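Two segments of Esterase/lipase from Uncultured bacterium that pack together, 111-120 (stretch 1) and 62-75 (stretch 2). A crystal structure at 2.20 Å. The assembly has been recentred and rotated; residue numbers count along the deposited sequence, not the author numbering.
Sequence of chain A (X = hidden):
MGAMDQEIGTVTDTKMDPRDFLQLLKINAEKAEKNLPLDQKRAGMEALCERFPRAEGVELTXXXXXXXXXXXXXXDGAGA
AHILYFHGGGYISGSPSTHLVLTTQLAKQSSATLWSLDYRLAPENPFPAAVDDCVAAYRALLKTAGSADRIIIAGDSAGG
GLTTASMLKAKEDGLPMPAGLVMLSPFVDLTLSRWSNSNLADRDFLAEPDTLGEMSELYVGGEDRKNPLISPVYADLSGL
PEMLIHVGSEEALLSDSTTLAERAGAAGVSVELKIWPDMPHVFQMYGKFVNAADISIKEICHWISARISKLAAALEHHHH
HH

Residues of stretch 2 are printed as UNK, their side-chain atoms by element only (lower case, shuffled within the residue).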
# COMPACT_ATOMS: atom_id res chain seq x y z
N SER A 111 -10.76 -21.68 1.93
CA SER A 111 -10.65 -23.15 2.17
C SER A 111 -9.73 -23.50 3.36
O SER A 111 -8.97 -24.48 3.34
CB SER A 111 -10.19 -23.92 0.90
OG SER A 111 -11.28 -24.30 0.06
N ALA A 112 -9.81 -22.68 4.39
CA ALA A 112 -8.97 -22.81 5.54
C ALA A 112 -9.79 -23.16 6.78
O ALA A 112 -11.04 -23.01 6.85
CB ALA A 112 -8.23 -21.49 5.79
N THR A 113 -9.05 -23.59 7.80
CA THR A 113 -9.58 -23.71 9.10
C THR A 113 -9.17 -22.45 9.83
O THR A 113 -7.99 -22.17 9.99
CB THR A 113 -9.06 -24.98 9.79
OG1 THR A 113 -9.39 -26.12 8.98
CG2 THR A 113 -9.65 -25.14 11.18
N LEU A 114 -10.14 -21.71 10.31
CA LEU A 114 -9.84 -20.47 10.98
C LEU A 114 -10.12 -20.68 12.46
O LEU A 114 -11.09 -21.32 12.82
CB LEU A 114 -10.67 -19.36 10.35
CG LEU A 114 -10.56 -17.97 10.96
CD1 LEU A 114 -10.80 -16.88 9.86
CD2 LEU A 114 -11.58 -17.83 12.08
N TRP A 115 -9.29 -20.13 13.32
CA TRP A 115 -9.38 -20.32 14.75
C TRP A 115 -9.49 -18.90 15.25
O TRP A 115 -8.49 -18.20 15.24
CB TRP A 115 -8.06 -20.86 15.31
CG TRP A 115 -7.67 -22.20 14.75
CD1 TRP A 115 -7.19 -22.46 13.51
CD2 TRP A 115 -7.73 -23.48 15.43
NE1 TRP A 115 -6.94 -23.80 13.36
CE2 TRP A 115 -7.27 -24.45 14.52
CE3 TRP A 115 -8.15 -23.88 16.72
CZ2 TRP A 115 -7.22 -25.84 14.84
CZ3 TRP A 115 -8.09 -25.24 17.07
CH2 TRP A 115 -7.62 -26.21 16.12
N SER A 116 -10.69 -18.49 15.66
CA SER A 116 -10.90 -17.14 16.13
C SER A 116 -10.70 -17.07 17.63
O SER A 116 -11.48 -17.63 18.43
CB SER A 116 -12.26 -16.59 15.65
OG SER A 116 -12.45 -15.24 16.11
N LEU A 117 -9.63 -16.41 18.02
CA LEU A 117 -9.19 -16.51 19.39
C LEU A 117 -10.03 -15.67 20.29
O LEU A 117 -10.30 -14.55 19.96
CB LEU A 117 -7.74 -16.08 19.51
CG LEU A 117 -7.15 -16.41 20.85
CD1 LEU A 117 -6.72 -17.89 20.80
CD2 LEU A 117 -5.99 -15.48 21.23
N ASP A 118 -10.46 -16.20 21.45
CA ASP A 118 -11.03 -15.37 22.54
C ASP A 118 -9.94 -14.88 23.49
O ASP A 118 -9.97 -15.16 24.69
CB ASP A 118 -12.15 -16.12 23.31
CG ASP A 118 -13.24 -15.19 23.89
OD1 ASP A 118 -13.01 -14.03 24.28
OD2 ASP A 118 -14.37 -15.66 23.94
N TYR A 119 -8.95 -14.16 22.96
CA TYR A 119 -7.90 -13.59 23.82
C TYR A 119 -8.54 -12.74 24.89
O TYR A 119 -9.64 -12.31 24.73
CB TYR A 119 -6.88 -12.74 23.03
CG TYR A 119 -7.45 -11.51 22.40
CD1 TYR A 119 -7.52 -10.31 23.12
CD2 TYR A 119 -7.88 -11.51 21.09
CE1 TYR A 119 -8.05 -9.18 22.53
CE2 TYR A 119 -8.44 -10.36 20.47
CZ TYR A 119 -8.52 -9.23 21.21
OH TYR A 119 -9.03 -8.11 20.63
N ARG A 120 -7.81 -12.52 25.98
CA ARG A 120 -8.28 -11.78 27.13
C ARG A 120 -8.37 -10.30 26.89
O ARG A 120 -7.42 -9.68 26.37
CB ARG A 120 -7.37 -12.02 28.36
CG ARG A 120 -7.91 -13.07 29.32
CD ARG A 120 -6.86 -13.84 30.10
NE ARG A 120 -5.55 -13.22 30.15
CZ ARG A 120 -4.42 -13.92 30.02
NH1 ARG A 120 -4.52 -15.22 29.80
NH2 ARG A 120 -3.23 -13.35 30.07
N UNK A 62 -16.44 -25.25 19.15
CA UNK A 62 -15.97 -24.49 20.34
C UNK A 62 -14.73 -25.21 20.88
O UNK A 62 -14.81 -26.38 21.26
c UNK A 62 -19.32 -23.65 22.43
c UNK A 62 -18.61 -24.39 21.25
c UNK A 62 -19.18 -23.85 19.94
c UNK A 62 -17.05 -24.35 21.44
N UNK A 63 -13.56 -24.59 20.84
CA UNK A 63 -12.37 -25.33 21.29
C UNK A 63 -11.38 -24.43 22.05
O UNK A 63 -11.78 -23.40 22.60
c UNK A 63 -11.37 -25.43 18.91
o UNK A 63 -10.57 -26.84 20.67
c UNK A 63 -11.74 -26.22 20.16
N UNK A 64 -10.12 -24.88 22.13
CA UNK A 64 -9.04 -24.06 22.70
C UNK A 64 -7.72 -24.23 21.90
O UNK A 64 -7.52 -25.24 21.18
o UNK A 64 -6.66 -25.50 24.62
c UNK A 64 -7.90 -25.63 24.36
o UNK A 64 -8.46 -26.74 24.24
c UNK A 64 -8.80 -24.40 24.18
N UNK A 65 -6.85 -23.24 22.01
CA UNK A 65 -5.51 -23.39 21.49
C UNK A 65 -4.64 -23.02 22.64
O UNK A 65 -4.66 -21.84 23.05
c UNK A 65 -4.64 -24.07 18.41
c UNK A 65 -5.21 -22.47 20.31
c UNK A 65 -5.70 -21.78 17.92
c UNK A 65 -5.60 -22.98 18.93
N UNK A 66 -3.92 -24.01 23.18
CA UNK A 66 -3.04 -23.77 24.32
C UNK A 66 -3.71 -23.12 25.54
O UNK A 66 -3.10 -22.29 26.22
N UNK A 67 -4.96 -23.51 25.80
CA UNK A 67 -5.64 -23.03 27.01
C UNK A 67 -6.50 -21.80 26.78
O UNK A 67 -7.27 -21.39 27.67
N UNK A 68 -6.39 -21.22 25.58
CA UNK A 68 -7.15 -20.01 25.22
C UNK A 68 -8.37 -20.42 24.40
O UNK A 68 -8.23 -21.14 23.41
c UNK A 68 -7.03 -17.73 24.24
c UNK A 68 -6.30 -19.07 24.39
c UNK A 68 -4.89 -18.96 24.97
N UNK A 69 -9.56 -20.00 24.83
CA UNK A 69 -10.81 -20.42 24.17
C UNK A 69 -10.88 -19.89 22.76
O UNK A 69 -10.45 -18.77 22.50
c UNK A 69 -11.29 -19.51 26.33
c UNK A 69 -9.83 -19.14 25.99
c UNK A 69 -11.93 -19.76 25.03
N UNK A 70 -11.38 -20.70 21.85
CA UNK A 70 -11.55 -20.21 20.53
C UNK A 70 -12.69 -20.87 19.83
O UNK A 70 -13.13 -21.94 20.22
c UNK A 70 -10.22 -20.34 19.74
s UNK A 70 -9.77 -22.03 19.26
N UNK A 71 -13.19 -20.22 18.79
CA UNK A 71 -14.14 -20.84 17.91
C UNK A 71 -13.41 -21.20 16.64
O UNK A 71 -12.93 -20.32 15.92
c UNK A 71 -15.34 -19.92 17.60
c UNK A 71 -16.26 -20.55 16.52
c UNK A 71 -17.24 -18.51 18.56
c UNK A 71 -16.10 -19.55 18.86
N UNK A 72 -13.30 -22.50 16.38
CA UNK A 72 -12.70 -23.01 15.18
C UNK A 72 -13.78 -23.07 14.12
O UNK A 72 -14.94 -23.40 14.44
c UNK A 72 -11.36 -25.01 14.33
n UNK A 72 -12.73 -29.39 15.10
n UNK A 72 -11.31 -28.30 16.59
c UNK A 72 -12.13 -24.40 15.47
n UNK A 72 -11.62 -27.49 14.45
c UNK A 72 -10.72 -26.36 14.67
c UNK A 72 -11.89 -28.39 15.38
N UNK A 73 -13.41 -22.76 12.88
CA UNK A 73 -14.38 -22.49 11.82
C UNK A 73 -13.83 -23.02 10.51
O UNK A 73 -12.65 -22.75 10.15
c UNK A 73 -14.65 -20.95 11.70
c UNK A 73 -15.07 -18.72 12.98
n UNK A 73 -15.61 -18.21 11.88
o UNK A 73 -14.80 -18.02 13.98
c UNK A 73 -14.84 -20.23 13.03
N UNK A 74 -14.67 -23.75 9.80
CA UNK A 74 -14.28 -24.39 8.56
C UNK A 74 -15.45 -25.09 7.85
O UNK A 74 -16.45 -25.51 8.50
c UNK A 74 -13.20 -25.39 8.82
N UNK A 75 -15.33 -25.24 6.56
CA UNK A 75 -16.12 -26.17 5.83
C UNK A 75 -15.54 -27.58 5.88
O UNK A 75 -14.38 -27.79 6.10
c UNK A 75 -16.29 -25.79 4.35
o UNK A 75 -15.03 -25.74 3.70
c UNK A 75 -16.98 -24.54 4.20
O HOH W 1 -14.70 -14.95 14.83
O HOH W 2 -13.39 -23.65 5.42

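Position 62 carries four carbons forked at the second, out of reach of stretch 1: Leu62. Position 63 has one carbon bearing an oxygen and a carbon, the mark of threonine; in Thr63 the methyl CG2 lies 3.8 Å from Trp115 CZ3. At 64 two carbons end in two oxygens, so this is Asp64, whose CA-to-CB bond points away from stretch 1.

Position 65 again has four carbons forked at the second, set over one face of the Trp115 ring. It is Leu65; CD2 makes a CH-pi contact 4.1 Å from the centroid of the six-membered ring of Trp115, a greasy fit suited to a buried indole. Positions 66 and 67 have no side-chain atoms, hence Gly66 and Gly67. Both have positive phi, and at 67 a CB would jam against the preceding carbonyl oxygen. They form the middle of a type I' turn from 65 to 68, and Gly67 N donates to Asp64 OD2 at 2.9 Å, which gives the aspartate its role beside the turn.

At 68 one carbon carries two more: Val68, compact and apolar, with CG1 3.5 Å from Leu117 CD1. Three carbons closing onto the backbone nitrogen make 69 Pro69. The ring leaves it no N-H to donate, but its carbonyl is free to accept: Asp118 N binds Pro69 O at 2.8 Å. Position 70 is a carbon followed by sulfur, Cys70; SG sits at the edge of the Trp115 ring, 3.5 Å from Trp115 CE3.

Position 71 has four carbons forked at the first, one arm two carbons long: Ile71, on the same sheet face as its partner Ser116, its beta-branched side chain at home in an extended strand. Position 72 has three carbons, a nitrogen, then a carbon with two nitrogens, lying against the Trp115 ring: Arg72. Its aliphatic stem covers the opposite face of the indole from Leu65, with CD 3.6 Å from the centroid of the six-membered ring of Trp115. Position 73, three carbons with an oxygen and a nitrogen on the third, is Gln73; a water links its OE1 to Ser116 OG, suiting a polar group to a buried place. A single carbon at 74 gives Ala74, small beside Thr113, its CB 3.9 Å from Thr113 OG1. At 75 one carbon bears an oxygen and a carbon, Thr75, whose backbone N reaches Ala112 O through a water.

The contact works as an antiparallel sheet. Leu114 pairs with Gln73 and Ser116 with Ile71 through reciprocal backbone hydrogen bonds, such as Ser116 N to Ile71 O at 2.9 Å. Between them, Trp115 projects to the face shared with Cys70 and Arg72, where Leu65 and Arg72 cover the two faces of its ring and Cys70 meets an edge.

Stretch 2 62-75: LTDLGGVPCIRQAT
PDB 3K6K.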